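Phenylalanine ammonia-lyase (Rhodosporidium toruloides, PDB 1Y2M) catalyses the non-oxidative deamination of L-phenylalanine and L-tyrosine to trans-cinnamate and p-coumarate, releasing ammonia, and works as a homotetramer built as a dimer of dimers. Local coordinates at the interface of chains A and B and the interface of chains A and C. Sequence-based numbering; all coordinates share one arbitrary frame. Chains: chain A/B/C, Phenylalanine ammonia-lyase.

Contact 1: the interface of chains A and B. Residues chain A 490-491; chain B 490-491.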
# COMPACT_ATOMS: atom_id res chain seq x y z
N THR A 490 8.22 0.45 -5.25
CA THR A 490 7.52 -0.54 -6.03
C THR A 490 6.78 0.01 -7.26
O THR A 490 6.08 -0.75 -7.94
CB THR A 490 6.54 -1.25 -5.16
OG1 THR A 490 5.67 -0.31 -4.48
CG2 THR A 490 7.31 -2.10 -4.13
N HIS A 491 6.91 1.33 -7.49
CA HIS A 491 6.17 2.00 -8.57
C HIS A 491 7.06 2.44 -9.73
O HIS A 491 6.71 3.31 -10.51
CB HIS A 491 5.37 3.14 -7.96
CG HIS A 491 4.30 2.64 -7.06
ND1 HIS A 491 3.16 2.05 -7.55
CD2 HIS A 491 4.27 2.47 -5.71
CE1 HIS A 491 2.45 1.58 -6.53
NE2 HIS A 491 3.09 1.84 -5.40
N THR B 490 -2.11 -0.93 -9.60
CA THR B 490 -1.07 0.02 -9.72
C THR B 490 0.34 -0.58 -9.96
O THR B 490 1.36 0.18 -9.96
CB THR B 490 -0.99 0.87 -8.46
OG1 THR B 490 -0.92 0.04 -7.30
CG2 THR B 490 -2.20 1.83 -8.34
N HIS B 491 0.39 -1.88 -10.17
CA HIS B 491 1.67 -2.56 -10.32
C HIS B 491 1.86 -3.08 -11.73
O HIS B 491 2.62 -4.00 -11.96
CB HIS B 491 1.75 -3.64 -9.25
CG HIS B 491 1.88 -3.02 -7.92
ND1 HIS B 491 3.04 -2.47 -7.46
CD2 HIS B 491 0.93 -2.80 -6.98
CE1 HIS B 491 2.81 -1.94 -6.27
NE2 HIS B 491 1.53 -2.13 -5.96
O HOH W 1 2.97 2.28 -10.35
O HOH W 2 5.13 -2.83 -9.19

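Contact 2: the interface of chains A and C. Residues chain A 180, 399-400, 408; chain C 314-315, 319.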
# COMPACT_ATOMS: atom_id res chain seq x y z
N HIS A 180 37.54 12.24 -9.90
CA HIS A 180 37.09 11.18 -10.81
C HIS A 180 36.21 11.69 -11.96
O HIS A 180 35.76 10.90 -12.79
CB HIS A 180 36.27 10.15 -10.03
CG HIS A 180 36.95 9.62 -8.81
ND1 HIS A 180 36.29 9.47 -7.61
CD2 HIS A 180 38.23 9.27 -8.58
CE1 HIS A 180 37.13 9.01 -6.71
NE2 HIS A 180 38.32 8.87 -7.28
N LEU A 399 33.29 7.93 -15.38
CA LEU A 399 34.26 8.30 -14.35
C LEU A 399 35.66 8.01 -14.85
O LEU A 399 35.89 7.05 -15.59
CB LEU A 399 33.96 7.55 -13.05
CG LEU A 399 32.61 7.93 -12.45
CD1 LEU A 399 32.46 7.26 -11.11
CD2 LEU A 399 32.44 9.42 -12.32
N ILE A 400 36.59 8.86 -14.41
CA ILE A 400 37.92 8.92 -15.00
C ILE A 400 38.95 8.38 -14.01
O ILE A 400 39.00 8.88 -12.89
CB ILE A 400 38.25 10.40 -15.31
CG1 ILE A 400 37.21 11.03 -16.25
CG2 ILE A 400 39.62 10.54 -15.85
CD1 ILE A 400 37.03 10.33 -17.55
N HIS A 408 35.68 4.79 -17.21
CA HIS A 408 34.81 3.67 -16.88
C HIS A 408 33.34 4.11 -16.96
O HIS A 408 32.98 5.22 -16.57
CB HIS A 408 35.08 3.15 -15.48
CG HIS A 408 36.45 2.60 -15.28
ND1 HIS A 408 36.75 1.26 -15.45
CD2 HIS A 408 37.60 3.19 -14.88
CE1 HIS A 408 38.03 1.06 -15.19
NE2 HIS A 408 38.57 2.21 -14.83
N PHE C 314 37.04 0.04 -9.95
CA PHE C 314 37.11 1.48 -9.91
C PHE C 314 35.71 2.09 -9.69
O PHE C 314 35.56 3.11 -9.01
CB PHE C 314 37.71 2.05 -11.19
CG PHE C 314 37.90 3.50 -11.15
CD1 PHE C 314 38.92 4.07 -10.38
CD2 PHE C 314 37.02 4.30 -11.79
CE1 PHE C 314 39.09 5.48 -10.34
CE2 PHE C 314 37.17 5.69 -11.75
CZ PHE C 314 38.14 6.27 -11.02
N LEU C 315 34.71 1.44 -10.25
CA LEU C 315 33.33 1.94 -10.26
C LEU C 315 32.60 1.69 -8.98
O LEU C 315 31.44 2.09 -8.85
CB LEU C 315 32.54 1.36 -11.43
CG LEU C 315 32.90 1.89 -12.82
CD1 LEU C 315 32.19 1.08 -13.91
CD2 LEU C 315 32.51 3.35 -12.96
N THR C 319 35.20 4.50 -6.14
CA THR C 319 34.37 5.68 -6.35
C THR C 319 33.10 5.80 -5.50
O THR C 319 32.67 6.93 -5.20
CB THR C 319 33.96 5.81 -7.84
OG1 THR C 319 33.40 4.57 -8.32
CG2 THR C 319 35.14 6.22 -8.68

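Contact 3: the interface of chains A and C. Residues chain A 358, 361-364, 366; chain C 498-499.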
# COMPACT_ATOMS: atom_id res chain seq x y z
N LEU A 358 -5.90 -5.06 36.72
CA LEU A 358 -4.74 -5.03 35.84
C LEU A 358 -3.52 -4.61 36.66
O LEU A 358 -3.45 -3.49 37.16
CB LEU A 358 -5.00 -4.06 34.68
CG LEU A 358 -3.87 -3.74 33.70
CD1 LEU A 358 -4.33 -3.90 32.25
CD2 LEU A 358 -3.33 -2.31 33.94
N ASP A 361 1.62 -2.71 33.46
CA ASP A 361 1.41 -1.69 32.40
C ASP A 361 0.99 -2.37 31.07
O ASP A 361 1.39 -3.48 30.76
CB ASP A 361 2.68 -0.87 32.18
CG ASP A 361 2.92 0.15 33.30
OD1 ASP A 361 2.07 0.27 34.20
OD2 ASP A 361 3.97 0.81 33.28
N ARG A 362 0.19 -1.66 30.29
CA ARG A 362 -0.21 -2.14 28.97
C ARG A 362 0.95 -2.01 27.99
O ARG A 362 2.01 -1.45 28.32
CB ARG A 362 -1.44 -1.37 28.49
CG ARG A 362 -2.59 -1.48 29.39
CD ARG A 362 -3.84 -0.84 28.84
NE ARG A 362 -4.98 -0.99 29.75
CZ ARG A 362 -5.23 -0.15 30.76
NH1 ARG A 362 -4.42 0.85 31.11
NH2 ARG A 362 -6.30 -0.40 31.52
N TYR A 363 0.80 -2.59 26.81
CA TYR A 363 1.96 -2.70 25.93
C TYR A 363 2.59 -1.41 25.43
O TYR A 363 3.81 -1.36 25.19
CB TYR A 363 1.57 -3.56 24.72
CG TYR A 363 1.40 -5.00 25.00
CD1 TYR A 363 1.33 -5.54 26.30
CD2 TYR A 363 1.24 -5.86 23.92
CE1 TYR A 363 1.17 -6.91 26.47
CE2 TYR A 363 1.07 -7.20 24.09
CZ TYR A 363 1.00 -7.71 25.33
OH TYR A 363 0.82 -9.05 25.45
N PRO A 364 1.80 -0.34 25.24
CA PRO A 364 2.45 0.94 24.77
C PRO A 364 3.60 1.44 25.62
O PRO A 364 4.56 2.07 25.09
CB PRO A 364 1.29 1.92 24.71
CG PRO A 364 0.10 1.05 24.43
CD PRO A 364 0.33 -0.20 25.25
N ARG A 366 4.96 -0.86 28.35
CA ARG A 366 5.76 -2.01 28.76
C ARG A 366 6.60 -2.62 27.59
O ARG A 366 7.65 -3.21 27.86
CB ARG A 366 4.90 -3.06 29.46
CG ARG A 366 5.63 -4.27 29.86
CD ARG A 366 4.91 -5.03 30.95
NE ARG A 366 3.51 -5.29 30.69
CZ ARG A 366 3.03 -6.46 30.28
NH1 ARG A 366 3.82 -7.52 30.11
NH2 ARG A 366 1.72 -6.61 30.14
N ALA C 498 -7.29 -3.16 24.33
CA ALA C 498 -6.16 -2.27 24.16
C ALA C 498 -5.00 -2.57 25.10
O ALA C 498 -4.02 -1.80 25.13
CB ALA C 498 -6.59 -0.83 24.25
N ASN C 499 -5.00 -3.72 25.81
CA ASN C 499 -3.78 -4.16 26.52
C ASN C 499 -2.70 -4.35 25.47
O ASN C 499 -1.55 -3.99 25.68
CB ASN C 499 -3.96 -5.49 27.31
CG ASN C 499 -2.68 -5.91 28.06
OD1 ASN C 499 -2.08 -5.11 28.80
ND2 ASN C 499 -2.30 -7.19 27.93
O HOH W 3 -0.91 -5.43 31.22

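Contact 1: the interface of chains A and B
A:His491 and B:His491 meet across the two-fold axis relating chains A and B, CE1 of A:His491 lying 3.5 Å from CE1 of B:His491. This is the tight centre of the patch: the two imidazoles cross at a slant, and the ring nitrogens NE2 of A:His491 and NE2 of B:His491 are also 4.3 Å apart, which might disfavour a charge on both rings at once. Each ring points its edge at the threonine of the other chain. OG1 of A:Thr490 lies in the plane of the B:His491 ring, 3.7 Å from its CE1, and B:Thr490 OG1 takes the equivalent place beside A:His491. With CG anti to the carbonyl carbon and beside the backbone N (chi1 -67° in A:His491), the ring is turned toward its twin.

The looser side is occupied by water. ND1 of A:His491 binds water 1 at 2.8 Å, in the ring plane and fairly straight (159° at H), and water 1 continues to the backbone O of B:Thr490 at 2.7 Å. The twin bridge runs from B:His491 ND1 through water 2 to A:Thr490 O. Apolar contact at the axis and two symmetry-related water links flanking it on that one side join short segments of the two subunits, probably helping to hold this pair together within the homotetramer.

Contact 2: the interface of chains A and C
The start of helix 314-318 of chain C packs against strands 399-401 and 406-408 of chain A, with A:His180 from a loop at one end, in a largely apolar part of the A-C interface. C:Phe314 is the wedge. Its CG stands anti to the backbone N (chi1 -175°), which sends the ring out toward chain A, where its CZ lies 3.3 Å from the backbone O of A:Ile400. The flank of the wedge meets A:His408: C:Phe314 CB sits over one face of that imidazole, 3.9 Å from the ring centroid and displaced toward the rim. On the other side the CZ edge of C:Phe314 points at a face of A:His180 in an edge-to-face pair, planes 84° apart, and CB of A:Leu399 adds a contact to CE2 of C:Phe314. Replacing C:Phe314 by an alanine would probably leave a gap between the two histidines and deprive A:His180 of its aromatic partner.

C:Leu315 adds its branch CD2, 3.6 Å from CB of A:His408. C:Thr319 comes tip to tip with A:Leu399, CG2 of C:Thr319 meeting CD1 of A:Leu399 at 3.8 Å. The same methyl lies over that face of A:His180, offset toward the rim, and also over a face of the C:Phe314 ring. The threonine is fixed from within its own chain: hydroxyl OG1 of C:Thr319 donates a 2.7 Å hydrogen bond to backbone O of C:Phe314, in the carbonyl plane and on a lone pair.

Contact 3: the interface of chains A and C
A direct hydrogen bond joins A:Tyr363, at the start of helix 363-366, to C:Asn499: the backbone N of A:Tyr363 donates to the backbone O of C:Asn499 at 3.0 Å, nearly straight at 164°. The same O of C:Asn499 lies over one face of the A:Tyr363 ring, near its rim, 3.2 Å from CG. The side-chain amide of C:Asn499 is turned 57° from that ring, its ND2 near CE1.

Water provides the second link. Side-chain OD1 of C:Asn499 contacts water 3 at 2.7 Å, and that water also reaches the backbone O of A:Asp361 and NH2 of A:Arg366. With CG anti to its backbone N (chi1 -179°), the asparagine directs its amide into chain A.

Within chain A, A:Arg366 grips the carbonyl O of A:Asp361 side-on, through NE at 2.8 Å and a longer NH2 bond, the oxygen lying almost in the guanidinium plane. This probably helps to fix the guanidinium's rotation, mainly through NE.

Van der Waals contact comes from A:Arg362, whose extended chain passes across C:Asn499; CG of A:Arg362 is 3.7 Å from OD1 of C:Asn499.

A:Arg366 and C:Asn499 are both probable cinnamate-binding residues, so this contact probably helps build an active site from two subunits and hold its arginine in place.

The three contacts are spread over the tetramer: contact 1 lies about 33 Å from contact 2 and 37 Å from contact 3, while contacts 2 and 3 are about 55 Å apart, all measured between the centres of their C-alpha atoms. Contacts 2 and 3 share the A-C pairing but no residues or elements; one is mainly apolar, the other polar and tied to cinnamate-binding positions. Contact 1 joins A to B instead, and its histidine lies eight positions before the asparagine of contact 3. One sequence region thus serves both pairings, which suits a dimer of dimers whose active sites probably draw on several subunits.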